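Local coordinates for NanU sialic acid binding protein (Bacteroides fragilis, PDB 4L7T) that binds sialic acid with high affinity as a SusD-family protein of the outer membrane, probably working together with its partner NanO, at residues V247-D252 against N264-F269; S240-A245 against D390-L395; G92-A97 against P496-V501; L47-F52 against M99-N104. All blocks are in the same frame, centred on the assembly; numbering follows the deposited sequence.

Contact 1 (V247-D252 against N264-F269); sequences VSLQDD and NSEIIF
Glu266 reaches across to the backbone of Gln250 from within a type I beta turn, Asn264 to Ile267, that leads into strand 267-271 of this SusD-family protein. With CG anti to its backbone N (chi1 -175°) and the chain extended beyond, its OE1 accepts from Gln250 N at 3.0 Å, on the anti side of the carboxylate. Arg416 forms a salt bridge with the same oxygen and Arg387 one with OE2, so the buried carboxylate is held by two arginines and a peptide N-H. Leu249 CD2 rests 3.6 Å from Glu266 OE2. The turn is reinforced by an Asx turn: at chi1 73°, Asn264 CG lies between the backbone N and carbonyl carbon, and OD1 takes the N-H of Glu266 in plane on a lone pair at 2.9 Å, while ND2 bonds to Asn261 O and Val256 O. Gln250 CG packs on Asn264 OD1. Ser248 N donates to Ser265 O at 3.2 Å, standing well above the carbonyl plane. A water joins Ser248 O to Ser265 OG. Further on, where Ile268 and Phe269 form a classic bulge opposite Tyr386, Val247 CG1 meets Ile268 CG1 at 3.7 Å.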
# COMPACT_ATOMS: atom_id res chain seq x y z
N VAL A 247 5.50 5.18 18.31
CA VAL A 247 4.52 4.35 17.63
C VAL A 247 3.95 3.32 18.57
O VAL A 247 4.64 2.91 19.52
CB VAL A 247 5.20 3.56 16.45
CG1 VAL A 247 5.44 4.56 15.20
CG2 VAL A 247 6.48 2.77 16.87
N SER A 248 2.70 2.94 18.35
CA SER A 248 2.03 2.00 19.19
C SER A 248 0.89 1.39 18.37
O SER A 248 0.32 2.11 17.52
CB SER A 248 1.42 2.79 20.36
OG SER A 248 0.83 1.90 21.26
N LEU A 249 0.55 0.14 18.62
CA LEU A 249 -0.72 -0.37 18.09
C LEU A 249 -1.98 0.26 18.70
O LEU A 249 -2.11 0.29 19.94
CB LEU A 249 -0.79 -1.90 18.18
CG LEU A 249 0.32 -2.65 17.46
CD1 LEU A 249 0.10 -4.12 17.75
CD2 LEU A 249 0.27 -2.41 15.93
N GLN A 250 -2.91 0.72 17.87
CA GLN A 250 -4.23 1.11 18.39
C GLN A 250 -4.93 -0.15 19.02
O GLN A 250 -4.88 -1.25 18.46
CB GLN A 250 -5.08 1.66 17.24
CG GLN A 250 -4.61 3.02 16.74
CD GLN A 250 -5.06 4.12 17.75
OE1 GLN A 250 -4.25 4.62 18.49
NE2 GLN A 250 -6.38 4.37 17.87
N ASP A 251 -5.64 0.00 20.16
CA ASP A 251 -6.34 -1.10 20.76
C ASP A 251 -7.45 -1.59 19.80
O ASP A 251 -7.68 -2.80 19.77
CB ASP A 251 -7.08 -0.64 22.05
CG ASP A 251 -6.15 -0.48 23.22
OD1 ASP A 251 -4.99 -0.89 23.13
OD2 ASP A 251 -6.62 0.07 24.26
N ASP A 252 -8.08 -0.67 19.06
CA ASP A 252 -9.21 -0.96 18.16
C ASP A 252 -8.71 -0.92 16.71
O ASP A 252 -8.33 0.17 16.16
CB ASP A 252 -10.32 0.06 18.44
CG ASP A 252 -11.62 -0.17 17.66
OD1 ASP A 252 -11.61 -0.72 16.53
OD2 ASP A 252 -12.71 0.26 18.15
N ASN A 264 -3.21 9.24 14.47
CA ASN A 264 -3.04 8.24 15.60
C ASN A 264 -1.64 7.63 15.56
O ASN A 264 -0.93 7.61 14.50
CB ASN A 264 -4.13 7.17 15.62
CG ASN A 264 -3.96 6.14 14.48
OD1 ASN A 264 -3.01 5.32 14.48
ND2 ASN A 264 -4.86 6.24 13.45
N SER A 265 -1.18 7.16 16.73
CA SER A 265 0.22 6.85 16.77
C SER A 265 0.58 5.46 16.23
O SER A 265 1.73 5.10 16.27
CB SER A 265 0.78 7.02 18.20
OG SER A 265 0.06 6.10 18.99
N GLU A 266 -0.37 4.75 15.60
CA GLU A 266 0.04 3.57 14.80
C GLU A 266 0.57 3.98 13.39
O GLU A 266 1.35 3.25 12.72
CB GLU A 266 -1.14 2.63 14.66
CG GLU A 266 -0.69 1.30 13.92
CD GLU A 266 -1.63 0.20 14.07
OE1 GLU A 266 -2.44 0.26 14.99
OE2 GLU A 266 -1.57 -0.80 13.28
N ILE A 267 0.24 5.20 12.95
CA ILE A 267 0.65 5.60 11.58
C ILE A 267 2.07 6.09 11.53
O ILE A 267 2.47 6.93 12.35
CB ILE A 267 -0.29 6.73 11.06
CG1 ILE A 267 -1.78 6.32 11.24
CG2 ILE A 267 0.09 7.20 9.58
CD1 ILE A 267 -2.17 5.08 10.47
N ILE A 268 2.86 5.51 10.62
CA ILE A 268 4.22 5.94 10.36
C ILE A 268 4.21 6.87 9.17
O ILE A 268 4.74 7.99 9.29
CB ILE A 268 5.24 4.77 10.20
CG1 ILE A 268 5.27 3.95 11.52
CG2 ILE A 268 6.60 5.27 9.69
CD1 ILE A 268 6.12 2.61 11.28
N PHE A 269 3.56 6.48 8.06
CA PHE A 269 3.45 7.49 6.94
C PHE A 269 2.12 7.22 6.20
O PHE A 269 1.80 6.05 5.95
CB PHE A 269 4.65 7.36 5.99
CG PHE A 269 4.54 8.23 4.79
CD1 PHE A 269 4.44 9.61 4.96
CD2 PHE A 269 4.47 7.71 3.52
CE1 PHE A 269 4.29 10.47 3.83
CE2 PHE A 269 4.30 8.55 2.38
CZ PHE A 269 4.21 9.94 2.57
O HOH W 1 -1.59 4.04 18.54

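Contact 2 (S240-A245 against D390-L395); sequences SIVSNA and DCLLLL
This is an apolar helix-helix contact, in which Ile241 and Val242, near the C-terminal end of helix 227-244, pack on Cys391, Leu392 and Leu395 of helix 388-401 in the helical part of the SusD fold. The short axes run more nearly antiparallel than parallel, at 135°, and stay 10.6 Å apart at closest approach. Across that spacing only side chains of the two segments meet, and the interface is small, 162 Å² counted over both sides. Its middle is the sulfur of Cys391. Anti to the backbone N (chi1 179°), SG extends from its helix onto the flank of Ile241, where it lies 3.8 Å from CG2 and about as close to CB, with CD1 only slightly farther off. Val242 meets the facing helix through one branch: CG2, anti to its own carbonyl carbon, comes 4.2 Å from Cys391 SG and 4.2 Å from Leu395 CD2, with Leu392 CD2 at 4.4 Å. One methyl group thus comes near three side chains, those of Cys391, Leu392 and Leu395. Val242 is exposed, whereas Ile241 and the three residues opposite are buried, so the contact runs inward from the protein surface. Met211 of helix 206-223 packs on both Ile241 and Cys391, and Leu392 also touches Gln412 and Val413 of helix 407-418. No hydrogen bond crosses between the segments. The thiol serves here as a compact apolar group, and the pairing rests on shape and burial, without a directional bond to fix its register.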
# COMPACT_ATOMS: atom_id res chain seq x y z
N SER A 240 15.10 -0.31 14.96
CA SER A 240 15.34 1.13 15.28
C SER A 240 13.99 1.89 15.36
O SER A 240 13.92 2.88 16.05
CB SER A 240 16.42 1.76 14.34
OG SER A 240 15.74 2.22 13.19
N ILE A 241 12.97 1.42 14.62
CA ILE A 241 11.62 2.03 14.75
C ILE A 241 10.97 1.64 16.06
O ILE A 241 10.45 2.46 16.84
CB ILE A 241 10.72 1.58 13.57
CG1 ILE A 241 11.32 2.10 12.27
CG2 ILE A 241 9.23 2.05 13.81
CD1 ILE A 241 10.60 1.38 11.11
N VAL A 242 11.07 0.35 16.39
CA VAL A 242 10.54 -0.17 17.70
C VAL A 242 11.21 0.62 18.85
O VAL A 242 10.52 0.96 19.82
CB VAL A 242 10.88 -1.66 17.85
CG1 VAL A 242 10.51 -2.14 19.29
CG2 VAL A 242 10.11 -2.51 16.76
N SER A 243 12.50 0.92 18.75
CA SER A 243 13.17 1.57 19.87
C SER A 243 12.90 3.06 19.88
O SER A 243 12.52 3.59 20.93
CB SER A 243 14.67 1.30 19.83
OG SER A 243 15.31 1.78 18.65
N ASN A 244 13.09 3.71 18.73
CA ASN A 244 13.19 5.22 18.74
C ASN A 244 12.00 6.04 18.30
O ASN A 244 12.00 7.31 18.49
CB ASN A 244 14.37 5.68 17.89
CG ASN A 244 15.71 5.04 18.34
OD1 ASN A 244 16.60 4.89 17.52
ND2 ASN A 244 15.80 4.55 19.60
N ALA A 245 11.04 5.40 17.64
CA ALA A 245 9.93 6.18 17.11
C ALA A 245 8.73 6.15 18.03
O ALA A 245 8.45 5.11 18.70
CB ALA A 245 9.51 5.63 15.73
N ASP A 390 2.85 -3.10 10.30
CA ASP A 390 3.72 -3.51 9.16
C ASP A 390 5.18 -3.60 9.64
O ASP A 390 5.90 -4.57 9.33
CB ASP A 390 3.50 -2.43 8.11
CG ASP A 390 4.03 -2.76 6.72
OD1 ASP A 390 4.61 -3.85 6.49
OD2 ASP A 390 3.90 -1.86 5.81
N CYS A 391 5.64 -2.64 10.48
CA CYS A 391 6.97 -2.74 11.07
C CYS A 391 7.12 -4.10 11.79
O CYS A 391 8.13 -4.80 11.57
CB CYS A 391 7.14 -1.59 12.11
SG CYS A 391 8.73 -1.63 12.94
N LEU A 392 6.12 -4.44 12.63
CA LEU A 392 6.20 -5.66 13.42
C LEU A 392 6.26 -6.90 12.51
O LEU A 392 7.06 -7.84 12.83
CB LEU A 392 5.04 -5.79 14.40
CG LEU A 392 5.04 -4.70 15.53
CD1 LEU A 392 3.74 -4.82 16.34
CD2 LEU A 392 6.35 -4.77 16.41
N LEU A 393 5.46 -6.96 11.45
CA LEU A 393 5.39 -8.13 10.60
C LEU A 393 6.60 -8.21 9.67
O LEU A 393 7.07 -9.35 9.37
CB LEU A 393 4.03 -8.24 9.86
CG LEU A 393 2.90 -8.48 10.83
CD1 LEU A 393 1.60 -8.51 10.07
CD2 LEU A 393 3.05 -9.79 11.67
N LEU A 394 7.13 -7.05 9.21
CA LEU A 394 8.40 -7.12 8.53
C LEU A 394 9.50 -7.62 9.42
O LEU A 394 10.39 -8.29 8.91
CB LEU A 394 8.78 -5.73 7.94
CG LEU A 394 7.91 -5.20 6.77
CD1 LEU A 394 8.23 -3.72 6.47
CD2 LEU A 394 7.97 -6.06 5.46
N LEU A 395 9.54 -7.18 10.68
CA LEU A 395 10.57 -7.63 11.60
C LEU A 395 10.48 -9.15 11.84
O LEU A 395 11.53 -9.83 11.76
CB LEU A 395 10.51 -6.81 12.87
CG LEU A 395 11.50 -7.22 13.96
CD1 LEU A 395 12.96 -7.08 13.42
CD2 LEU A 395 11.26 -6.23 15.10

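Contact 3 (G92-A97 against P496-V501); sequences GISNFA and PINESV
Asn498 OD1 accepts the backbone N-H of Asn95 at 2.8 Å in a nearly straight bond, 167° at the hydrogen, with the donor tilted from the carbonyl plane. Asn498 stands at the N-cap position of helix 499-504, yet its side chain makes no capping bond there. Instead, at chi1 58°, CG sits between the backbone N and the carbonyl carbon, and the amide is directed at the loop before helix 99-115. That loop is folded into a tight turn of left-handed backbone conformation: Asn95, Phe96 and Ala97 all have positive phi, and Ala97 N bonds back to Ser94 O. Ser94 CB lies over the flat amide, 3.4 Å from Asn498 OD1. A water adds a second connection, 2.8 Å from Ile93 O and 2.7 Å from Pro496 O; it is placed to donate to either carbonyl, although more acceptors lie around it than it has protons. Pro496 O also takes a bond from Trp146 NE1, and Trp146, from helix 121-146, meets the Phe96 ring edge-to-face. The contact thus ties the loop between helices 80-83 and 99-115 to the C-terminal part of the chain. Next along the loop, the Phe96 ring is met obliquely by two aliphatic side chains, with CZ 3.9 Å from Ile497 CD1 and CE2 3.6 Å from Val501 CG1.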
# COMPACT_ATOMS: atom_id res chain seq x y z
N GLY A 92 -2.91 -2.04 -18.12
CA GLY A 92 -3.51 -1.91 -16.74
C GLY A 92 -3.12 -0.57 -16.10
O GLY A 92 -3.99 0.21 -15.73
N ILE A 93 -1.84 -0.27 -16.07
CA ILE A 93 -1.34 1.06 -15.66
C ILE A 93 -0.43 1.61 -16.75
O ILE A 93 0.30 0.82 -17.37
CB ILE A 93 -0.47 0.88 -14.38
CG1 ILE A 93 -1.30 0.48 -13.19
CG2 ILE A 93 0.19 2.22 -14.02
CD1 ILE A 93 -0.42 0.07 -11.89
N SER A 94 -0.45 2.91 -17.01
CA SER A 94 0.40 3.49 -18.05
C SER A 94 1.44 4.42 -17.47
O SER A 94 1.30 4.86 -16.32
CB SER A 94 -0.45 4.37 -19.00
OG SER A 94 -1.44 3.58 -19.63
N ASN A 95 2.45 4.73 -18.29
CA ASN A 95 3.41 5.83 -18.07
C ASN A 95 4.11 5.68 -16.68
O ASN A 95 4.25 6.67 -15.97
CB ASN A 95 2.68 7.21 -18.18
CG ASN A 95 1.76 7.33 -19.46
OD1 ASN A 95 0.63 7.88 -19.42
ND2 ASN A 95 2.29 6.84 -20.59
N PHE A 96 4.55 4.46 -16.33
CA PHE A 96 5.28 4.21 -15.08
C PHE A 96 4.55 4.77 -13.90
O PHE A 96 5.21 5.28 -12.97
CB PHE A 96 6.76 4.68 -15.15
CG PHE A 96 7.54 4.00 -16.25
CD1 PHE A 96 7.98 2.66 -16.11
CD2 PHE A 96 7.77 4.67 -17.47
CE1 PHE A 96 8.64 2.01 -17.10
CE2 PHE A 96 8.41 3.97 -18.50
CZ PHE A 96 8.87 2.67 -18.31
N ALA A 97 3.20 4.70 -13.94
CA ALA A 97 2.28 5.04 -12.85
C ALA A 97 2.37 6.55 -12.53
O ALA A 97 2.00 6.95 -11.45
CB ALA A 97 2.58 4.16 -11.53
N PRO A 496 3.87 -4.79 -18.23
CA PRO A 496 4.23 -4.22 -19.55
C PRO A 496 4.20 -2.70 -19.59
O PRO A 496 3.70 -2.03 -18.67
CB PRO A 496 3.15 -4.78 -20.48
CG PRO A 496 1.89 -4.84 -19.54
CD PRO A 496 2.47 -5.22 -18.11
N ILE A 497 4.76 -2.15 -20.67
CA ILE A 497 4.88 -0.70 -20.91
C ILE A 497 3.95 -0.33 -22.03
O ILE A 497 3.97 -0.98 -23.07
CB ILE A 497 6.35 -0.34 -21.27
CG1 ILE A 497 7.25 -0.77 -20.11
CG2 ILE A 497 6.44 1.19 -21.70
CD1 ILE A 497 8.77 -0.64 -20.36
N ASN A 498 3.13 0.69 -21.83
CA ASN A 498 2.13 1.11 -22.80
C ASN A 498 2.72 1.73 -24.07
O ASN A 498 3.81 2.21 -24.05
CB ASN A 498 1.05 2.00 -22.22
CG ASN A 498 1.60 3.25 -21.61
OD1 ASN A 498 2.33 3.17 -20.62
ND2 ASN A 498 1.28 4.42 -22.20
N GLU A 499 1.93 1.69 -25.16
CA GLU A 499 2.48 2.04 -26.51
C GLU A 499 3.11 3.46 -26.56
O GLU A 499 4.21 3.63 -27.05
CB GLU A 499 1.42 1.91 -27.62
CG GLU A 499 0.98 0.47 -27.91
CD GLU A 499 -0.31 0.36 -28.75
OE1 GLU A 499 -1.26 -0.33 -28.31
OE2 GLU A 499 -0.35 0.97 -29.85
N SER A 500 2.38 4.45 -26.03
CA SER A 500 2.80 5.86 -26.11
C SER A 500 4.18 6.09 -25.47
O SER A 500 5.02 6.84 -26.00
CB SER A 500 1.70 6.80 -25.60
OG SER A 500 1.56 6.80 -24.17
N VAL A 501 4.49 5.37 -24.39
CA VAL A 501 5.84 5.43 -23.78
C VAL A 501 6.96 4.98 -24.70
O VAL A 501 8.04 5.63 -24.80
CB VAL A 501 5.89 4.55 -22.45
CG1 VAL A 501 7.32 4.42 -21.90
CG2 VAL A 501 4.88 5.10 -21.44
O HOH W 2 2.84 0.54 -18.53

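Contact 4 (L47-F52 against M99-N104); sequences LRECSF and MYKVIN
The carboxylate of Glu49 is the one flat side-chain group at this contact, and Lys101 approaches it at a single oxygen: OE1 lies 3.8 Å from CE of the lysine. Lys101 NZ stands 4.4 Å from Glu49 OE1, beyond salt-bridge range, so opposite charges lie near each other at the exposed surface without direct pairing. The two chains cross obliquely, Glu49 extended beyond CG and Lys101 bent near its end. Deeper in, Cys50 carries the packing. Its SG, anti to the carbonyl carbon (chi1 -64°), lies 3.7 Å from Val102 CG2 and 4.1 Å from Met99 CG, held against two side chains three residues apart on helix 99-115. The other branch of Val102, CG1, is anti to the backbone N and sits 4.0 Å from the backbone N of Leu47. In the SusD fold this is where helix 33-48 gives way to helix 51-58 through a type I beta turn, Arg48 to Ser51, which packs on the first turns of helix 99-115. Leu138 of helix 121-146 touches both Leu47 and Val102, while Phe54 and Leu57 of helix 51-58 pack on Met99. The turn itself is fixed by Arg48 O, which accepts twice from one residue: from Ser51 N at 3.1 Å and, in the carbonyl plane, from Ser51 OG at 2.8 Å.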
# COMPACT_ATOMS: atom_id res chain seq x y z
N LEU A 47 3.13 13.21 -4.69
CA LEU A 47 3.14 11.80 -4.29
C LEU A 47 1.69 11.28 -4.11
O LEU A 47 1.39 10.13 -4.57
CB LEU A 47 3.95 11.66 -2.98
CG LEU A 47 4.22 10.24 -2.54
CD1 LEU A 47 5.35 9.66 -3.36
CD2 LEU A 47 4.59 10.30 -1.04
N ARG A 48 0.82 12.05 -3.49
CA ARG A 48 -0.57 11.70 -3.30
C ARG A 48 -1.30 11.37 -4.65
O ARG A 48 -2.21 10.51 -4.69
CB ARG A 48 -1.31 12.78 -2.53
CG ARG A 48 -2.84 12.54 -2.40
CD ARG A 48 -3.51 13.54 -1.51
NE ARG A 48 -3.32 14.91 -2.06
CZ ARG A 48 -3.53 16.03 -1.36
NH1 ARG A 48 -4.01 15.96 -0.12
NH2 ARG A 48 -3.33 17.24 -1.94
N GLU A 49 -0.86 12.03 -5.72
CA GLU A 49 -1.48 11.75 -7.07
C GLU A 49 -1.16 10.32 -7.60
O GLU A 49 -1.78 9.83 -8.57
CB GLU A 49 -1.04 12.77 -8.12
CG GLU A 49 -1.65 14.12 -7.85
CD GLU A 49 -1.20 15.25 -8.80
OE1 GLU A 49 -0.24 15.09 -9.60
OE2 GLU A 49 -1.84 16.31 -8.70
N CYS A 50 -0.18 9.69 -6.99
CA CYS A 50 0.23 8.35 -7.39
C CYS A 50 -0.37 7.30 -6.47
O CYS A 50 -0.10 6.10 -6.63
CB CYS A 50 1.75 8.21 -7.38
SG CYS A 50 2.74 9.21 -8.54
N SER A 51 -1.21 7.72 -5.54
CA SER A 51 -1.70 6.80 -4.49
C SER A 51 -2.61 5.66 -4.98
O SER A 51 -2.49 4.54 -4.51
CB SER A 51 -2.27 7.53 -3.29
OG SER A 51 -3.45 8.25 -3.62
N PHE A 52 -3.48 5.92 -5.94
CA PHE A 52 -4.31 4.81 -6.51
C PHE A 52 -3.35 3.82 -7.13
O PHE A 52 -3.57 2.62 -6.99
CB PHE A 52 -5.17 5.40 -7.61
CG PHE A 52 -6.10 4.39 -8.28
CD1 PHE A 52 -6.86 3.48 -7.53
CD2 PHE A 52 -6.20 4.39 -9.68
CE1 PHE A 52 -7.66 2.51 -8.16
CE2 PHE A 52 -6.99 3.44 -10.31
CZ PHE A 52 -7.77 2.56 -9.54
N MET A 99 5.01 8.22 -11.99
CA MET A 99 6.05 8.45 -10.94
C MET A 99 7.16 9.43 -11.33
O MET A 99 7.65 10.16 -10.47
CB MET A 99 6.63 7.15 -10.40
CG MET A 99 5.58 6.40 -9.63
SD MET A 99 6.22 4.96 -8.77
CE MET A 99 4.65 4.51 -8.11
N TYR A 100 7.47 9.51 -12.62
CA TYR A 100 8.61 10.34 -13.06
C TYR A 100 8.36 11.82 -12.89
O TYR A 100 9.32 12.56 -12.69
CB TYR A 100 9.08 9.94 -14.47
CG TYR A 100 9.94 8.72 -14.49
CD1 TYR A 100 11.24 8.69 -13.98
CD2 TYR A 100 9.41 7.48 -14.98
CE1 TYR A 100 11.98 7.55 -13.99
CE2 TYR A 100 10.14 6.33 -14.97
CZ TYR A 100 11.42 6.33 -14.50
OH TYR A 100 12.26 5.23 -14.51
N LYS A 101 7.10 12.22 -12.98
CA LYS A 101 6.73 13.61 -12.78
C LYS A 101 7.07 14.00 -11.33
O LYS A 101 7.54 15.14 -11.10
CB LYS A 101 5.24 13.78 -13.02
CG LYS A 101 4.68 15.17 -12.63
CD LYS A 101 3.28 15.37 -13.18
CE LYS A 101 2.32 16.06 -12.20
NZ LYS A 101 2.05 17.53 -12.52
N VAL A 102 6.82 13.06 -10.39
CA VAL A 102 7.09 13.32 -8.95
C VAL A 102 8.55 13.35 -8.70
O VAL A 102 9.04 14.31 -8.03
CB VAL A 102 6.42 12.26 -8.04
CG1 VAL A 102 6.58 12.70 -6.57
CG2 VAL A 102 4.93 12.17 -8.41
N ILE A 103 9.30 12.38 -9.25
CA ILE A 103 10.72 12.26 -9.14
C ILE A 103 11.38 13.56 -9.69
O ILE A 103 12.28 14.10 -9.06
CB ILE A 103 11.25 11.02 -9.87
CG1 ILE A 103 10.94 9.71 -9.06
CG2 ILE A 103 12.77 11.05 -10.17
CD1 ILE A 103 11.00 8.46 -10.00
N ASN A 104 10.93 14.03 -10.85
CA ASN A 104 11.56 15.27 -11.39
C ASN A 104 11.53 16.44 -10.40
O ASN A 104 12.54 17.13 -10.25
CB ASN A 104 10.87 15.68 -12.69
CG ASN A 104 11.64 16.76 -13.48
OD1 ASN A 104 12.84 16.69 -13.64
ND2 ASN A 104 10.91 17.68 -13.99

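The four contacts form two touching pairs on different sides of the molecule. Contacts 1 and 2, with centres 12 Å apart, meet directly: Leu249 CD1 lies 4.0 Å from Leu392 CD1, and Ile268 CD1 the same distance from Ile241 CG2. Contacts 3 and 4, centres 14 Å apart, meet where Ala97 O approaches Cys50 SG at 3.8 Å. Although the centres of contacts 1 and 4 are 25 Å apart, Phe269 CZ packs on Leu47 CD2 at 3.7 Å and joins the pairs. Contacts 2 and 3 stay separate, about 18 Å between nearest atoms. The sodium ion is bound by Thr483 and Thr486, which belong to none of these segments.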